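Local coordinates for protein 1H-3-hydroxy-4-oxoquinoline 2,4-dioxygenase (Pseudomonas putida, PDB 3IBT) that cleaves the heterocyclic ring of 3-hydroxy-1H-quinolin-4-one with molecular oxygen, releasing carbon monoxide and N-formylanthranilate, without any cofactor, at residues A21-L26 with H49-D54. Residues are numbered along the deposited sequence; the frame is centred on the assembly and turned at random.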
ATOM      1  N   ALA A  21     -10.232  -7.965  19.149  1.00 70.84           N
ATOM      2  CA  ALA A  21     -10.489  -6.534  19.017  1.00 69.92           C
ATOM      3  C   ALA A  21     -10.642  -6.271  17.505  1.00 69.20           C
ATOM      4  O   ALA A  21     -10.358  -7.168  16.702  1.00 69.06           O
ATOM      5  CB  ALA A  21      -9.334  -5.716  19.628  1.00 69.90           C
ATOM      6  N   PRO A  22     -11.107  -5.066  17.106  1.00 68.60           N
ATOM      7  CA  PRO A  22     -11.333  -4.841  15.679  1.00 68.38           C
ATOM      8  C   PRO A  22     -10.071  -5.107  14.858  1.00 68.41           C
ATOM      9  O   PRO A  22      -9.023  -4.511  15.126  1.00 68.48           O
ATOM     10  CB  PRO A  22     -11.717  -3.359  15.611  1.00 68.43           C
ATOM     11  CG  PRO A  22     -12.197  -3.015  16.960  1.00 68.08           C
ATOM     12  CD  PRO A  22     -11.448  -3.877  17.908  1.00 68.58           C
ATOM     13  N   THR A  23     -10.167  -6.015  13.886  1.00 68.30           N
ATOM     14  CA  THR A  23      -9.005  -6.439  13.109  1.00 68.16           C
ATOM     15  C   THR A  23      -8.740  -5.495  11.937  1.00 68.42           C
ATOM     16  O   THR A  23      -9.675  -5.083  11.220  1.00 68.10           O
ATOM     17  CB  THR A  23      -9.114  -7.905  12.671  1.00 68.09           C
ATOM     18  OG1 THR A  23      -9.368  -8.717  13.829  1.00 68.87           O
ATOM     19  CG2 THR A  23      -7.814  -8.368  12.005  1.00 67.91           C
ATOM     20  N   LEU A  24      -7.455  -5.157  11.784  1.00 68.16           N
ATOM     21  CA  LEU A  24      -6.990  -4.114  10.892  1.00 68.09           C
ATOM     22  C   LEU A  24      -5.727  -4.604  10.238  1.00 68.12           C
ATOM     23  O   LEU A  24      -4.762  -4.919  10.930  1.00 68.85           O
ATOM     24  CB  LEU A  24      -6.648  -2.873  11.702  1.00 67.81           C
ATOM     25  CG  LEU A  24      -6.829  -1.508  11.040  1.00 68.62           C
ATOM     26  CD1 LEU A  24      -6.344  -0.407  11.979  1.00 69.72           C
ATOM     27  CD2 LEU A  24      -6.087  -1.428   9.755  1.00 70.83           C
ATOM     28  N   PHE A  25      -5.722  -4.677   8.914  1.00 67.70           N
ATOM     29  CA  PHE A  25      -4.543  -5.135   8.192  1.00 67.34           C
ATOM     30  C   PHE A  25      -3.699  -3.958   7.737  1.00 68.00           C
ATOM     31  O   PHE A  25      -4.235  -2.976   7.144  1.00 68.27           O
ATOM     32  CB  PHE A  25      -4.950  -5.931   6.955  1.00 67.33           C
ATOM     33  CG  PHE A  25      -5.252  -7.366   7.221  1.00 64.86           C
ATOM     34  CD1 PHE A  25      -6.553  -7.773   7.449  1.00 64.91           C
ATOM     35  CD2 PHE A  25      -4.230  -8.314   7.211  1.00 64.31           C
ATOM     36  CE1 PHE A  25      -6.857  -9.144   7.692  1.00 67.63           C
ATOM     37  CE2 PHE A  25      -4.497  -9.699   7.460  1.00 66.27           C
ATOM     38  CZ  PHE A  25      -5.816 -10.118   7.698  1.00 66.59           C
ATOM     39  N   LEU A  26      -2.391  -4.044   7.988  1.00 67.37           N
ATOM     40  CA  LEU A  26      -1.481  -3.045   7.444  1.00 66.95           C
ATOM     41  C   LEU A  26      -0.672  -3.600   6.276  1.00 66.77           C
ATOM     42  O   LEU A  26       0.279  -4.349   6.509  1.00 67.46           O
ATOM     43  CB  LEU A  26      -0.586  -2.470   8.548  1.00 66.43           C
ATOM     44  CG  LEU A  26      -1.171  -1.496   9.577  1.00 66.18           C
ATOM     45  CD1 LEU A  26      -0.049  -0.640  10.153  1.00 64.45           C
ATOM     46  CD2 LEU A  26      -2.257  -0.585   9.004  1.00 65.98           C
ATOM     47  N   HIS A  49      -6.626  -5.000  16.524  1.00 72.39           N
ATOM     48  CA  HIS A  49      -5.817  -6.211  16.366  1.00 72.77           C
ATOM     49  C   HIS A  49      -5.054  -6.007  15.062  1.00 72.01           C
ATOM     50  O   HIS A  49      -5.679  -5.908  14.005  1.00 72.89           O
ATOM     51  CB  HIS A  49      -6.766  -7.415  16.289  1.00 73.17           C
ATOM     52  CG  HIS A  49      -6.100  -8.719  15.965  1.00 76.21           C
ATOM     53  ND1 HIS A  49      -6.807  -9.811  15.501  1.00 78.64           N
ATOM     54  CD2 HIS A  49      -4.805  -9.114  16.044  1.00 77.92           C
ATOM     55  CE1 HIS A  49      -5.976 -10.820  15.307  1.00 78.35           C
ATOM     56  NE2 HIS A  49      -4.756 -10.423  15.627  1.00 78.14           N
ATOM     57  N   VAL A  50      -3.727  -5.899  15.107  1.00 70.76           N
ATOM     58  CA  VAL A  50      -3.021  -5.379  13.923  1.00 70.01           C
ATOM     59  C   VAL A  50      -2.087  -6.355  13.262  1.00 70.06           C
ATOM     60  O   VAL A  50      -1.064  -6.738  13.845  1.00 69.94           O
ATOM     61  CB  VAL A  50      -2.228  -4.110  14.217  1.00 69.67           C
ATOM     62  CG1 VAL A  50      -1.438  -3.711  12.997  1.00 69.75           C
ATOM     63  CG2 VAL A  50      -3.153  -2.981  14.659  1.00 69.20           C
ATOM     64  N   ILE A  51      -2.420  -6.707  12.016  1.00 69.96           N
ATOM     65  CA  ILE A  51      -1.654  -7.673  11.232  1.00 69.94           C
ATOM     66  C   ILE A  51      -0.863  -7.011  10.099  1.00 69.90           C
ATOM     67  O   ILE A  51      -1.459  -6.515   9.158  1.00 70.14           O
ATOM     68  CB  ILE A  51      -2.568  -8.743  10.606  1.00 69.51           C
ATOM     69  CG1 ILE A  51      -3.660  -9.189  11.592  1.00 69.93           C
ATOM     70  CG2 ILE A  51      -1.727  -9.891  10.124  1.00 70.61           C
ATOM     71  CD1 ILE A  51      -3.853 -10.737  11.722  1.00 69.43           C
ATOM     72  N   CYS A  52       0.461  -7.003  10.175  1.00 70.03           N
ATOM     73  CA  CYS A  52       1.234  -6.497   9.059  1.00 71.19           C
ATOM     74  C   CYS A  52       1.817  -7.679   8.274  1.00 72.89           C
ATOM     75  O   CYS A  52       2.828  -8.251   8.695  1.00 73.71           O
ATOM     76  CB  CYS A  52       2.347  -5.570   9.531  1.00 70.52           C
ATOM     77  SG  CYS A  52       1.765  -4.118  10.412  1.00 69.82           S
ATOM     78  N   PRO A  53       1.173  -8.088   7.151  1.00 73.58           N
ATOM     79  CA  PRO A  53       1.747  -9.144   6.274  1.00 73.59           C
ATOM     80  C   PRO A  53       2.896  -8.768   5.303  1.00 73.39           C
ATOM     81  O   PRO A  53       3.164  -7.605   5.049  1.00 73.09           O
ATOM     82  CB  PRO A  53       0.534  -9.682   5.498  1.00 73.69           C
ATOM     83  CG  PRO A  53      -0.605  -8.745   5.771  1.00 73.59           C
ATOM     84  CD  PRO A  53      -0.155  -7.640   6.690  1.00 73.66           C
ATOM     85  N   ASP A  54       3.590  -9.788   4.809  1.00 73.85           N
ATOM     86  CA  ASP A  54       4.680  -9.609   3.844  1.00 73.87           C
ATOM     87  C   ASP A  54       4.323 -10.334   2.560  1.00 73.19           C
ATOM     88  O   ASP A  54       4.328 -11.577   2.494  1.00 73.32           O
ATOM     89  CB  ASP A  54       6.018 -10.152   4.371  1.00 74.05           C
ATOM     90  CG  ASP A  54       6.277  -9.780   5.814  1.00 74.91           C
ATOM     91  OD1 ASP A  54       5.670  -8.760   6.265  1.00 78.75           O
ATOM     92  OD2 ASP A  54       7.087 -10.491   6.482  1.00 72.79           O
TER
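The ring of Phe25 carries Ile51 over one face, where CG1 lies 4.2 Å above the ring plane and displaced toward the rim, while Pro53 CG reaches the ring edge at CD2, near the plane. The side chains of Phe25 and Ile51 run alongside each other, pointing the same way. The other flat group, the imidazole of His49, meets Thr23 OG1 obliquely: a hydrogen bond of 3.2 Å joins OG1 to His49 ND1, and either atom could donate. Thr23 holds OG1 beside its backbone N (chi1 -53°), on the same face of the sheet as the imidazole, whose NE2 is hydrogen-bonded to Glu15, so the ring is held at both nitrogens. A valine here would probably leave ND1 without this partner, and the imidazole, still tied to Glu15 at NE2, would be less firmly fixed in its rotation about CB-CG.

The backbones illustrate parallel strand pairing. Those of 23-26 and 49-53 cross at -25°, and His49 N to Pro22 O (2.8 Å) and Leu24 N to His49 O (2.9 Å) begin a bonding pattern that Ile51 N to Leu24 O and Leu26 N to Ile51 O carry on. On the face away from Thr23, His49, Phe25 and Ile51, Leu26 lies against the SG of Cys52, with CB 3.4 Å from it, and crosses Val50 CG1.

The two strands and the helix 40-44 between them make up a beta-alpha-beta unit of the alpha/beta-hydrolase fold, in which the helix packs through Leu40 on Leu26 and through Leu44 on Leu24 and Val50. Within the sheet, strand 89-94 flanks 23-26, and strand 9-16 borders 49-53 on its other side.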